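Local structure of 6-phosphogluconate dehydrogenase NAD-binding (Dyadobacter fermentans, 4GBJ) at residues Ile8-Leu13 with Pro19-Leu24; Ile23-Gly28 with Leu47-Val52; Gln106-His111 with Ala116-Ala121; Asn267-Gly272 with Leu280-Leu285; Leu273-Glu278 with Ala289-Gly294. The protein is probably an NAD(P)-dependent oxidoreductase, with a Rossmann-type nucleotide-binding domain followed by a helical domain as in 3-hydroxyisobutyrate dehydrogenases. All coordinates share one frame; numbering follows the deposited sequence.

How the contacts relate
Contacts 1, 2 and 3 belong to the Rossmann-type N-terminal domain and reach one central sheet; contacts 4 and 5 lie in the helical C-terminal part, on the opposite side of the chain's centre. Contacts 1 and 2 share I23 and L24 of helix 17-26, their centres about 7 Å apart, whereas contact 3 stands about 19 Å (centres) from contact 1. Contacts 4 and 5, also about 7 Å apart between centres, both use helix 260-274 and are tied by the R268-D292 salt bridge. The side chain of K174, the predicted active-site residue, is about 11 Å from those of I20 and Y118 and about 8 Å from that of W282.

Contact 1: residues Ile8-Leu13 with Pro19-Leu24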
# COMPACT_ATOMS: atom_id res chain seq x y z
N ILE B 8 36.44 -1.20 14.36
CA ILE B 8 35.32 -1.76 13.58
C ILE B 8 35.69 -1.81 12.10
O ILE B 8 36.05 -0.77 11.52
CB ILE B 8 33.99 -0.95 13.81
CG1 ILE B 8 33.43 -1.22 15.23
CG2 ILE B 8 32.89 -1.33 12.77
CD1 ILE B 8 32.42 -0.25 15.65
N ALA B 9 35.62 -2.99 11.46
CA ALA B 9 35.87 -3.05 10.00
C ALA B 9 34.58 -2.71 9.26
O ALA B 9 33.50 -3.10 9.69
CB ALA B 9 36.40 -4.40 9.58
N PHE B 10 34.67 -1.97 8.17
CA PHE B 10 33.53 -1.54 7.39
C PHE B 10 33.83 -1.76 5.93
O PHE B 10 34.62 -1.04 5.34
CB PHE B 10 33.20 -0.07 7.67
CG PHE B 10 31.76 0.26 7.44
CD1 PHE B 10 30.87 0.38 8.50
CD2 PHE B 10 31.28 0.45 6.15
CE1 PHE B 10 29.53 0.69 8.28
CE2 PHE B 10 29.93 0.76 5.93
CZ PHE B 10 29.07 0.89 6.99
N LEU B 11 33.18 -2.75 5.34
CA LEU B 11 33.41 -3.16 3.97
C LEU B 11 32.23 -2.78 3.05
O LEU B 11 31.13 -3.26 3.25
CB LEU B 11 33.63 -4.66 3.95
CG LEU B 11 34.69 -5.20 4.93
CD1 LEU B 11 34.81 -6.71 4.81
CD2 LEU B 11 36.05 -4.60 4.65
N GLY B 12 32.49 -1.95 2.04
CA GLY B 12 31.47 -1.52 1.09
C GLY B 12 30.97 -0.15 1.46
O GLY B 12 30.27 0.00 2.46
N LEU B 13 31.31 0.86 0.64
CA LEU B 13 31.05 2.27 0.89
C LEU B 13 30.26 2.91 -0.24
O LEU B 13 30.59 4.01 -0.70
CB LEU B 13 32.39 3.01 1.08
CG LEU B 13 33.39 2.38 2.05
CD1 LEU B 13 34.69 3.17 2.05
CD2 LEU B 13 32.84 2.35 3.46
N PRO B 19 27.20 7.07 4.10
CA PRO B 19 26.53 7.75 5.22
C PRO B 19 26.49 6.93 6.51
O PRO B 19 26.58 7.51 7.59
CB PRO B 19 25.11 8.03 4.69
CG PRO B 19 24.97 7.19 3.46
CD PRO B 19 26.34 7.05 2.90
N ILE B 20 26.36 5.59 6.42
CA ILE B 20 26.36 4.79 7.64
C ILE B 20 27.70 4.95 8.34
O ILE B 20 27.71 5.19 9.54
CB ILE B 20 26.04 3.30 7.37
CG1 ILE B 20 24.58 3.14 6.96
CG2 ILE B 20 26.31 2.46 8.64
CD1 ILE B 20 24.24 1.88 6.32
N ALA B 21 28.81 4.84 7.60
CA ALA B 21 30.16 4.95 8.20
C ALA B 21 30.41 6.35 8.78
O ALA B 21 31.05 6.49 9.82
CB ALA B 21 31.22 4.62 7.16
N GLU B 22 29.90 7.39 8.13
CA GLU B 22 30.06 8.76 8.63
C GLU B 22 29.41 8.93 10.03
O GLU B 22 29.98 9.58 10.90
CB GLU B 22 29.46 9.77 7.65
CG GLU B 22 30.24 9.87 6.35
CD GLU B 22 29.73 10.85 5.32
OE1 GLU B 22 28.51 11.13 5.32
OE2 GLU B 22 30.54 11.31 4.49
N ILE B 23 28.25 8.34 10.24
CA ILE B 23 27.59 8.43 11.55
C ILE B 23 28.37 7.66 12.63
O ILE B 23 28.42 8.12 13.77
CB ILE B 23 26.13 7.93 11.44
CG1 ILE B 23 25.28 8.99 10.76
CG2 ILE B 23 25.52 7.56 12.79
CD1 ILE B 23 24.14 8.43 9.99
N LEU B 24 28.95 6.50 12.29
CA LEU B 24 29.68 5.72 13.28
C LEU B 24 30.98 6.44 13.64
O LEU B 24 31.35 6.42 14.81
CB LEU B 24 29.93 4.28 12.79
CG LEU B 24 28.66 3.46 12.52
CD1 LEU B 24 29.02 2.03 12.03
CD2 LEU B 24 27.73 3.42 13.74
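Strand 8-11 and the helical segment 19-24 run nearly antiparallel, their short axes at 163° and 10.3 Å apart at closest approach, and the backbones come nearest at F10 and A21. F10 fills the gap. Its CG stands anti to the backbone N (chi1 -154°), which sends the ring out from the strand to the helix, where I20, A21 and, one turn on, L24 meet it differently. A21 puts its CB over the middle of one ring face, 4.1 Å from the F10 ring centroid, a CH-pi contact only 5° off the normal. I20 comes in at the rim instead: its CG2 branch lies near the ring plane, 3.6 Å from F10 CZ. L24 CD1 reaches F10 CE1 obliquely at 4.0 Å. This strand-turn-helix opens the first beta-alpha-beta unit of the Rossmann-type domain, and G12, just after the strand, begins a GxGxxG pattern that in relatives forms the dinucleotide-binding turn. G12, at positive phi, takes the chain out of the strand. V33 of the adjacent strand 31-34 also packs on F10, while I20 and L24 both touch F156.

Contact 2: residues Ile23-Gly28 with Leu47-Val52; sequences ILLEAG and LGATVV
L25, near the C-terminal end of helix 17-26, carries the contact with the turn at L47-A49, and its side chain touches L47 at the base and both L47 and A49 at the tip. The two backbones are nearest at L25 and L47, 6.4 Å between their CA atoms. Starting at the base, L25 CB sits 4.0 Å from L47 O and only slightly farther from L47 CB. CG is turned anti to the carbonyl carbon (chi1 -72°), carrying the branch outward to the turn. There the two methyls divide: L25 CD1 packs on L47 CB at 3.7 Å and also touches A49 CB, whereas CD2 rests against the backbone, 3.6 Å from A49 N. A49 CB is thus straddled by the fork, its distances to L25 CD1 and CD2 both 3.9 Å. The turn it packs on is a Schellman motif: G48, with positive phi, ends helix 42-46 and redirects the chain into strand 50-51, at one margin of the Rossmann sheet. Helix 17-26 ends in the same way, with G28 N bonded to L25 O at 3.0 Å. L47 and G48 are exposed, while L25 and A49 are buried. L44 of helix 42-46 touches both L25 and A49, and L31 of the neighbouring strand also packs on L25. Beyond the turn, T50 OG1 is hydrogen-bonded to L31 O.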
# COMPACT_ATOMS: atom_id res chain seq x y z
N ILE B 23 28.25 8.34 10.24
CA ILE B 23 27.59 8.43 11.55
C ILE B 23 28.37 7.66 12.63
O ILE B 23 28.42 8.12 13.77
CB ILE B 23 26.13 7.93 11.44
CG1 ILE B 23 25.28 8.99 10.76
CG2 ILE B 23 25.52 7.56 12.79
CD1 ILE B 23 24.14 8.43 9.99
N LEU B 24 28.95 6.50 12.29
CA LEU B 24 29.68 5.72 13.28
C LEU B 24 30.98 6.44 13.64
O LEU B 24 31.35 6.42 14.81
CB LEU B 24 29.93 4.28 12.79
CG LEU B 24 28.66 3.46 12.52
CD1 LEU B 24 29.02 2.03 12.03
CD2 LEU B 24 27.73 3.42 13.74
N LEU B 25 31.59 7.14 12.69
CA LEU B 25 32.76 7.97 12.98
C LEU B 25 32.36 9.16 13.89
O LEU B 25 32.97 9.33 14.95
CB LEU B 25 33.39 8.47 11.69
CG LEU B 25 34.12 7.43 10.90
CD1 LEU B 25 34.38 7.90 9.47
CD2 LEU B 25 35.44 7.00 11.61
N GLU B 26 31.30 9.92 13.52
CA GLU B 26 30.76 11.01 14.34
C GLU B 26 30.44 10.52 15.76
O GLU B 26 30.67 11.26 16.71
CB GLU B 26 29.44 11.57 13.75
CG GLU B 26 29.54 12.44 12.50
CD GLU B 26 28.22 12.75 11.81
OE1 GLU B 26 27.18 12.12 12.14
OE2 GLU B 26 28.22 13.63 10.92
N ALA B 27 29.88 9.29 15.90
CA ALA B 27 29.53 8.73 17.22
C ALA B 27 30.75 8.20 18.07
O ALA B 27 30.53 7.60 19.13
CB ALA B 27 28.51 7.62 17.04
N GLY B 28 31.99 8.41 17.62
CA GLY B 28 33.19 8.04 18.37
C GLY B 28 33.79 6.67 18.11
O GLY B 28 34.77 6.31 18.77
N LEU B 47 37.22 12.18 8.40
CA LEU B 47 36.42 12.05 9.62
C LEU B 47 37.08 11.17 10.71
O LEU B 47 36.49 11.03 11.77
CB LEU B 47 35.01 11.51 9.29
CG LEU B 47 33.93 12.58 9.15
CD1 LEU B 47 34.20 13.49 7.99
CD2 LEU B 47 32.56 11.92 9.01
N GLY B 48 38.29 10.65 10.46
CA GLY B 48 39.04 9.85 11.42
C GLY B 48 39.31 8.40 11.01
O GLY B 48 40.19 7.77 11.60
N ALA B 49 38.58 7.87 10.01
CA ALA B 49 38.76 6.46 9.59
C ALA B 49 40.11 6.19 8.94
O ALA B 49 40.74 7.09 8.40
CB ALA B 49 37.67 6.07 8.59
N THR B 50 40.51 4.91 8.92
CA THR B 50 41.72 4.42 8.25
C THR B 50 41.26 3.55 7.05
O THR B 50 40.18 2.96 7.10
CB THR B 50 42.62 3.68 9.26
OG1 THR B 50 41.80 2.85 10.10
CG2 THR B 50 43.41 4.64 10.13
N VAL B 51 42.04 3.52 5.96
CA VAL B 51 41.71 2.79 4.74
C VAL B 51 42.74 1.69 4.52
O VAL B 51 43.91 1.88 4.85
CB VAL B 51 41.68 3.77 3.54
CG1 VAL B 51 41.65 3.05 2.20
CG2 VAL B 51 40.48 4.70 3.65
N VAL B 52 42.31 0.55 3.94
CA VAL B 52 43.22 -0.54 3.58
C VAL B 52 42.98 -0.91 2.12
O VAL B 52 41.92 -0.67 1.58
CB VAL B 52 43.14 -1.79 4.51
CG1 VAL B 52 43.64 -1.46 5.91
CG2 VAL B 52 41.75 -2.39 4.55

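Contact 3: residues Gln106-His111 with Ala116-Ala121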
# COMPACT_ATOMS: atom_id res chain seq x y z
N GLN B 106 23.68 -19.82 4.61
CA GLN B 106 24.88 -20.53 4.13
C GLN B 106 26.12 -19.89 4.69
O GLN B 106 26.93 -20.58 5.27
CB GLN B 106 24.95 -20.49 2.60
CG GLN B 106 24.02 -21.45 1.89
CD GLN B 106 24.06 -21.22 0.39
OE1 GLN B 106 24.77 -20.32 -0.12
NE2 GLN B 106 23.33 -22.05 -0.36
N LEU B 107 26.24 -18.55 4.56
CA LEU B 107 27.38 -17.81 5.10
C LEU B 107 27.46 -17.91 6.61
O LEU B 107 28.55 -18.08 7.15
CB LEU B 107 27.34 -16.34 4.68
CG LEU B 107 27.58 -16.11 3.19
CD1 LEU B 107 27.14 -14.73 2.80
CD2 LEU B 107 29.06 -16.35 2.82
N ALA B 108 26.30 -17.85 7.30
CA ALA B 108 26.27 -17.97 8.78
C ALA B 108 26.81 -19.27 9.24
O ALA B 108 27.49 -19.35 10.29
CB ALA B 108 24.84 -17.81 9.31
N GLN B 109 26.54 -20.30 8.45
CA GLN B 109 27.05 -21.64 8.76
C GLN B 109 28.61 -21.61 8.71
O GLN B 109 29.26 -22.04 9.65
CB GLN B 109 26.43 -22.69 7.79
CG GLN B 109 25.94 -23.95 8.52
CD GLN B 109 27.08 -24.78 9.11
OE1 GLN B 109 27.83 -25.46 8.38
NE2 GLN B 109 27.22 -24.79 10.44
N VAL B 110 29.19 -20.97 7.69
CA VAL B 110 30.64 -20.89 7.52
C VAL B 110 31.27 -20.08 8.66
O VAL B 110 32.33 -20.46 9.16
CB VAL B 110 31.04 -20.32 6.13
CG1 VAL B 110 32.57 -20.15 6.00
CG2 VAL B 110 30.50 -21.20 5.00
N HIS B 111 30.60 -19.03 9.13
CA HIS B 111 31.10 -18.23 10.25
C HIS B 111 31.22 -19.08 11.51
O HIS B 111 32.21 -18.99 12.21
CB HIS B 111 30.21 -17.00 10.50
CG HIS B 111 30.40 -15.87 9.53
ND1 HIS B 111 30.19 -16.04 8.16
CD2 HIS B 111 30.73 -14.57 9.75
CE1 HIS B 111 30.42 -14.86 7.61
NE2 HIS B 111 30.70 -13.94 8.53
N ALA B 116 32.85 -17.61 14.76
CA ALA B 116 32.38 -16.25 14.48
C ALA B 116 30.85 -16.26 14.34
O ALA B 116 30.26 -17.33 14.21
CB ALA B 116 33.03 -15.72 13.21
N HIS B 117 30.22 -15.09 14.33
CA HIS B 117 28.77 -15.01 14.24
C HIS B 117 28.35 -14.09 13.11
O HIS B 117 28.79 -12.95 13.03
CB HIS B 117 28.15 -14.50 15.56
CG HIS B 117 28.62 -15.21 16.78
ND1 HIS B 117 28.13 -16.45 17.11
CD2 HIS B 117 29.48 -14.81 17.76
CE1 HIS B 117 28.70 -16.78 18.26
NE2 HIS B 117 29.57 -15.85 18.65
N TYR B 118 27.43 -14.58 12.29
CA TYR B 118 26.84 -13.81 11.22
C TYR B 118 25.52 -13.24 11.68
O TYR B 118 24.68 -13.98 12.16
CB TYR B 118 26.63 -14.70 10.01
CG TYR B 118 26.01 -13.99 8.84
CD1 TYR B 118 26.81 -13.50 7.81
CD2 TYR B 118 24.63 -13.90 8.69
CE1 TYR B 118 26.25 -12.99 6.65
CE2 TYR B 118 24.06 -13.28 7.58
CZ TYR B 118 24.88 -12.84 6.56
OH TYR B 118 24.36 -12.23 5.45
N VAL B 119 25.36 -11.93 11.58
CA VAL B 119 24.08 -11.27 11.90
C VAL B 119 23.48 -10.70 10.62
O VAL B 119 24.11 -9.85 10.00
CB VAL B 119 24.27 -10.18 12.95
CG1 VAL B 119 23.00 -9.34 13.11
CG2 VAL B 119 24.66 -10.81 14.28
N GLY B 120 22.31 -11.20 10.23
CA GLY B 120 21.56 -10.67 9.10
C GLY B 120 20.97 -9.35 9.50
O GLY B 120 20.33 -9.28 10.54
N ALA B 121 21.36 -8.27 8.81
CA ALA B 121 21.00 -6.91 9.28
C ALA B 121 20.56 -6.00 8.16
O ALA B 121 21.05 -4.89 8.07
CB ALA B 121 22.16 -6.28 10.04
O HOH W 1 26.88 -17.40 12.29
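Helix 101-113 and strand 117-124 form the second half of a beta-alpha-beta unit in the Rossmann-type domain, and this contact joins the last turns of the helix to the start of the strand. The short segments run at 155°, nearly antiparallel, with axes 6.9 Å apart. The reversal is held by A116 N, which donates to H111 O at 3.0 Å, and by a water that bridges A108 O and Y118 N. Y118 and H111 carry most of the side-chain contact. The CG of Y118 is anti to its backbone N (chi1 -180°), which turns the ring toward A108 and L107 on the helix. Y118 CB presses on A108 CA at 3.5 Å, and farther out L107 CB comes within 4.0 Å of Y118 CE1. H111 offers one ring face to the tyrosine. Y118 CB lies over it toward the rim, while the Y118 ring turns an edge to the same histidine in a T-shaped pair, planes at 78° and centroids 5.4 Å apart. The Y118 OH is hydrogen-bonded to S95 OG and to S104 OG, the latter on the same helix, and H93 also meets the Y118 ring edge-to-face. Both nitrogens of H111 are engaged, NE2 with H93 ND1 and ND1 with the helix backbone. L107 O accepts two bonds, from H111 N and, from above the carbonyl plane, from H111 ND1 at 2.8 Å.

Contact 4: residues Asn267-Gly272 with Leu280-Leu285; sequences NRFISG and LDWGAL
The unusual feature here is a phenylalanine ring packed partly on a backbone carbonyl: F269 CE1 and CZ lie against W282 O, the nearer, CE1, at 3.6 Å. The carbonyl approaches obliquely and also accepts the L285 amide within its own short 3-10 turn. Over one face of the same ring sits L285. Its CB stands 4.2 Å from the F269 centroid, a CH-pi contact displaced toward the rim, and its CD2 closes on F269 CZ at 3.6 Å. L285 CG lies between its backbone N and carbonyl carbon (chi1 72°), a sterically tight choice that brings CD2 beside F269 CZ, at the rim of the ring. W282 takes a similar first torsion and receives F269 CZ at the edge of its indole, 4.1 Å from CE3. One residue earlier in the helix, R268 runs its aliphatic stem past the 3-10 turn, with CB 3.7 Å from L285 O, before its guanidinium leads away to salt bridges with E186 and D292. The turn itself starts as an Asx turn: D281 OD2 accepts from G283 N at 3.0 Å, the donor lying above the carboxylate plane. D281 OD1 accepts from the backbone N of A235 and of F236. The contact joins helix 260-274 to the loop leading to helix 288-292; the long helix 169-197 meets W282 through I181 and A182 and L285 through L185, while helix 238-254 meets F269 through F238 and L242.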
# COMPACT_ATOMS: atom_id res chain seq x y z
N ASN B 267 7.00 -9.83 -14.31
CA ASN B 267 6.72 -9.61 -15.76
C ASN B 267 6.79 -8.16 -16.13
O ASN B 267 7.22 -7.86 -17.25
CB ASN B 267 5.36 -10.21 -16.19
CG ASN B 267 5.43 -11.72 -16.27
OD1 ASN B 267 6.49 -12.31 -16.37
ND2 ASN B 267 4.31 -12.40 -16.13
N ARG B 268 6.45 -7.22 -15.18
CA ARG B 268 6.61 -5.80 -15.49
C ARG B 268 8.09 -5.44 -15.79
O ARG B 268 8.35 -4.65 -16.68
CB ARG B 268 6.13 -4.92 -14.35
CG ARG B 268 4.68 -5.03 -14.01
CD ARG B 268 3.81 -4.85 -15.23
NE ARG B 268 2.43 -4.54 -14.89
CZ ARG B 268 1.43 -4.46 -15.77
NH1 ARG B 268 1.65 -4.69 -17.05
NH2 ARG B 268 0.20 -4.18 -15.36
N PHE B 269 9.01 -5.98 -15.01
CA PHE B 269 10.45 -5.75 -15.22
C PHE B 269 10.94 -6.40 -16.49
O PHE B 269 11.67 -5.76 -17.26
CB PHE B 269 11.32 -6.24 -14.06
CG PHE B 269 11.21 -5.35 -12.84
CD1 PHE B 269 11.64 -4.04 -12.88
CD2 PHE B 269 10.59 -5.81 -11.68
CE1 PHE B 269 11.44 -3.19 -11.80
CE2 PHE B 269 10.41 -4.97 -10.60
CZ PHE B 269 10.86 -3.68 -10.65
N ILE B 270 10.54 -7.66 -16.73
CA ILE B 270 10.99 -8.37 -17.96
C ILE B 270 10.53 -7.58 -19.22
O ILE B 270 11.31 -7.30 -20.14
CB ILE B 270 10.49 -9.82 -17.98
CG1 ILE B 270 11.16 -10.62 -16.83
CG2 ILE B 270 10.80 -10.47 -19.31
CD1 ILE B 270 10.57 -11.99 -16.60
N SER B 271 9.24 -7.22 -19.24
CA SER B 271 8.65 -6.46 -20.33
C SER B 271 9.28 -5.07 -20.44
O SER B 271 9.55 -4.62 -21.55
CB SER B 271 7.13 -6.35 -20.19
OG SER B 271 6.60 -5.76 -21.36
N GLY B 272 9.57 -4.43 -19.30
CA GLY B 272 10.23 -3.14 -19.33
C GLY B 272 11.62 -3.19 -19.93
O GLY B 272 12.05 -2.26 -20.61
N LEU B 280 15.95 3.53 -16.40
CA LEU B 280 14.99 4.27 -15.60
C LEU B 280 15.04 3.80 -14.16
O LEU B 280 15.64 2.79 -13.89
CB LEU B 280 13.58 4.07 -16.17
CG LEU B 280 13.39 4.54 -17.65
CD1 LEU B 280 11.93 4.39 -18.06
CD2 LEU B 280 13.79 5.99 -17.85
N ASP B 281 14.36 4.51 -13.24
CA ASP B 281 14.21 4.06 -11.87
C ASP B 281 13.34 2.80 -11.84
O ASP B 281 12.44 2.63 -12.67
CB ASP B 281 13.55 5.18 -11.05
CG ASP B 281 13.52 4.88 -9.60
OD1 ASP B 281 14.63 4.85 -8.98
OD2 ASP B 281 12.41 4.58 -9.07
N TRP B 282 13.51 1.98 -10.81
CA TRP B 282 12.74 0.74 -10.65
C TRP B 282 11.24 1.02 -10.53
O TRP B 282 10.47 0.17 -10.90
CB TRP B 282 13.24 -0.08 -9.47
CG TRP B 282 12.74 0.39 -8.14
CD1 TRP B 282 12.97 1.60 -7.55
CD2 TRP B 282 12.09 -0.42 -7.15
NE1 TRP B 282 12.45 1.61 -6.29
CE2 TRP B 282 11.91 0.38 -6.01
CE3 TRP B 282 11.63 -1.75 -7.13
CZ2 TRP B 282 11.28 -0.09 -4.85
CZ3 TRP B 282 10.96 -2.20 -6.00
CH2 TRP B 282 10.76 -1.36 -4.89
N GLY B 283 10.85 2.24 -10.12
CA GLY B 283 9.46 2.68 -10.12
C GLY B 283 8.79 2.56 -11.47
O GLY B 283 7.56 2.47 -11.55
N ALA B 284 9.59 2.56 -12.57
CA ALA B 284 9.04 2.45 -13.92
C ALA B 284 8.36 1.13 -14.17
O ALA B 284 7.75 0.98 -15.21
CB ALA B 284 10.14 2.69 -14.96
N LEU B 285 8.35 0.18 -13.21
CA LEU B 285 7.55 -1.04 -13.39
C LEU B 285 6.07 -0.61 -13.61
O LEU B 285 5.30 -1.31 -14.31
CB LEU B 285 7.69 -2.01 -12.19
CG LEU B 285 6.99 -1.58 -10.89
CD1 LEU B 285 5.55 -2.05 -10.83
CD2 LEU B 285 7.76 -2.07 -9.68

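Contact 5: residues Leu273-Glu278 with Ala289-Gly294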
# COMPACT_ATOMS: atom_id res chain seq x y z
N LEU B 273 12.36 -4.27 -19.65
CA LEU B 273 13.67 -4.46 -20.28
C LEU B 273 13.50 -4.70 -21.79
O LEU B 273 14.29 -4.21 -22.59
CB LEU B 273 14.41 -5.61 -19.61
CG LEU B 273 14.95 -5.34 -18.21
CD1 LEU B 273 15.46 -6.64 -17.59
CD2 LEU B 273 16.07 -4.25 -18.23
N ALA B 274 12.46 -5.41 -22.21
CA ALA B 274 12.19 -5.59 -23.65
C ALA B 274 11.93 -4.21 -24.29
O ALA B 274 12.23 -4.03 -25.46
CB ALA B 274 10.99 -6.50 -23.90
N LYS B 275 11.40 -3.24 -23.50
CA LYS B 275 11.11 -1.88 -23.95
C LYS B 275 12.24 -0.86 -23.77
O LYS B 275 12.05 0.31 -24.07
CB LYS B 275 9.86 -1.39 -23.24
CG LYS B 275 8.64 -2.21 -23.70
CD LYS B 275 7.37 -1.70 -23.14
CE LYS B 275 6.19 -2.21 -23.95
NZ LYS B 275 6.08 -3.67 -23.88
N GLY B 276 13.44 -1.30 -23.36
CA GLY B 276 14.59 -0.41 -23.26
C GLY B 276 14.53 0.52 -22.06
O GLY B 276 15.15 1.58 -22.08
N ARG B 277 13.93 0.05 -20.97
CA ARG B 277 13.79 0.83 -19.75
C ARG B 277 14.85 0.55 -18.69
O ARG B 277 14.72 1.03 -17.57
CB ARG B 277 12.38 0.56 -19.15
CG ARG B 277 11.33 1.09 -20.10
CD ARG B 277 9.96 1.01 -19.53
NE ARG B 277 8.99 1.51 -20.52
CZ ARG B 277 7.78 1.01 -20.73
NH1 ARG B 277 7.33 0.00 -20.00
NH2 ARG B 277 7.01 1.52 -21.69
N GLU B 278 15.94 -0.13 -19.06
CA GLU B 278 17.02 -0.46 -18.12
C GLU B 278 17.63 0.76 -17.39
O GLU B 278 18.23 0.56 -16.35
CB GLU B 278 18.16 -1.24 -18.80
CG GLU B 278 18.85 -0.52 -19.94
CD GLU B 278 18.20 -0.64 -21.31
OE1 GLU B 278 17.08 -1.19 -21.41
OE2 GLU B 278 18.79 -0.11 -22.27
N ALA B 289 1.26 -0.85 -16.89
CA ALA B 289 -0.21 -0.64 -16.91
C ALA B 289 -0.58 0.34 -18.01
O ALA B 289 -1.64 0.20 -18.60
CB ALA B 289 -0.70 -0.12 -15.56
N SER B 290 0.32 1.34 -18.28
CA SER B 290 0.14 2.35 -19.33
C SER B 290 0.31 1.70 -20.68
O SER B 290 -0.53 1.91 -21.56
CB SER B 290 1.11 3.51 -19.14
OG SER B 290 0.80 4.20 -17.94
N ASP B 291 1.34 0.85 -20.81
CA ASP B 291 1.57 0.05 -22.02
C ASP B 291 0.37 -0.80 -22.39
O ASP B 291 -0.07 -0.76 -23.51
CB ASP B 291 2.75 -0.89 -21.84
CG ASP B 291 4.05 -0.24 -21.58
OD1 ASP B 291 4.23 0.93 -22.03
OD2 ASP B 291 4.95 -0.91 -21.02
N ASP B 292 -0.15 -1.54 -21.44
CA ASP B 292 -1.31 -2.43 -21.66
C ASP B 292 -2.56 -1.71 -21.99
O ASP B 292 -3.39 -2.29 -22.68
CB ASP B 292 -1.61 -3.29 -20.44
CG ASP B 292 -0.55 -4.29 -20.08
OD1 ASP B 292 0.35 -4.49 -20.89
OD2 ASP B 292 -0.69 -4.94 -19.01
N ALA B 293 -2.71 -0.49 -21.53
CA ALA B 293 -3.87 0.33 -21.84
C ALA B 293 -3.67 1.22 -23.09
O ALA B 293 -4.48 2.10 -23.31
CB ALA B 293 -4.22 1.20 -20.63
N GLY B 294 -2.63 0.97 -23.87
CA GLY B 294 -2.33 1.67 -25.13
C GLY B 294 -1.86 3.10 -25.02
O GLY B 294 -2.06 3.87 -25.96
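R277 and D291 form a bidentate salt bridge at the surface of the helical domain, spanning the gap between the turn after helix 260-274 and helix 288-292. The arginine meets the carboxylate end-on: NH1 donates to D291 OD2 at 2.7 Å and NH2 to D291 OD1 at 2.9 Å, the N-H directions within 20° of straight. Each oxygen uses its syn lone pair, both lie close to the guanidinium plane, and the two flat groups are nearly coplanar, 21° apart. The side chains come from opposite directions. R277 is extended from CG to NE, which lets it span the 12.5 Å between R277 CA and D291 CA; the closest CA pair is K275 and D291, 9.9 Å apart. K275 runs beside the bridge, its CD over one face of the guanidinium toward the rim and 3.3 Å from D291 OD2; its NZ, turned aside by the bend at chi4, is too far from D291 OD2 for a salt bridge and makes a weak hydrogen bond to S271 OG. Farther out, both helices end in Schellman motifs, at G276 and G294, each with positive phi. The first of these places R277 directly after the turn, while L287 packs against its side chain. D291 OD1 has a second partner in T296 OG1, and D291 O accepts from G294 N at 3.1 Å.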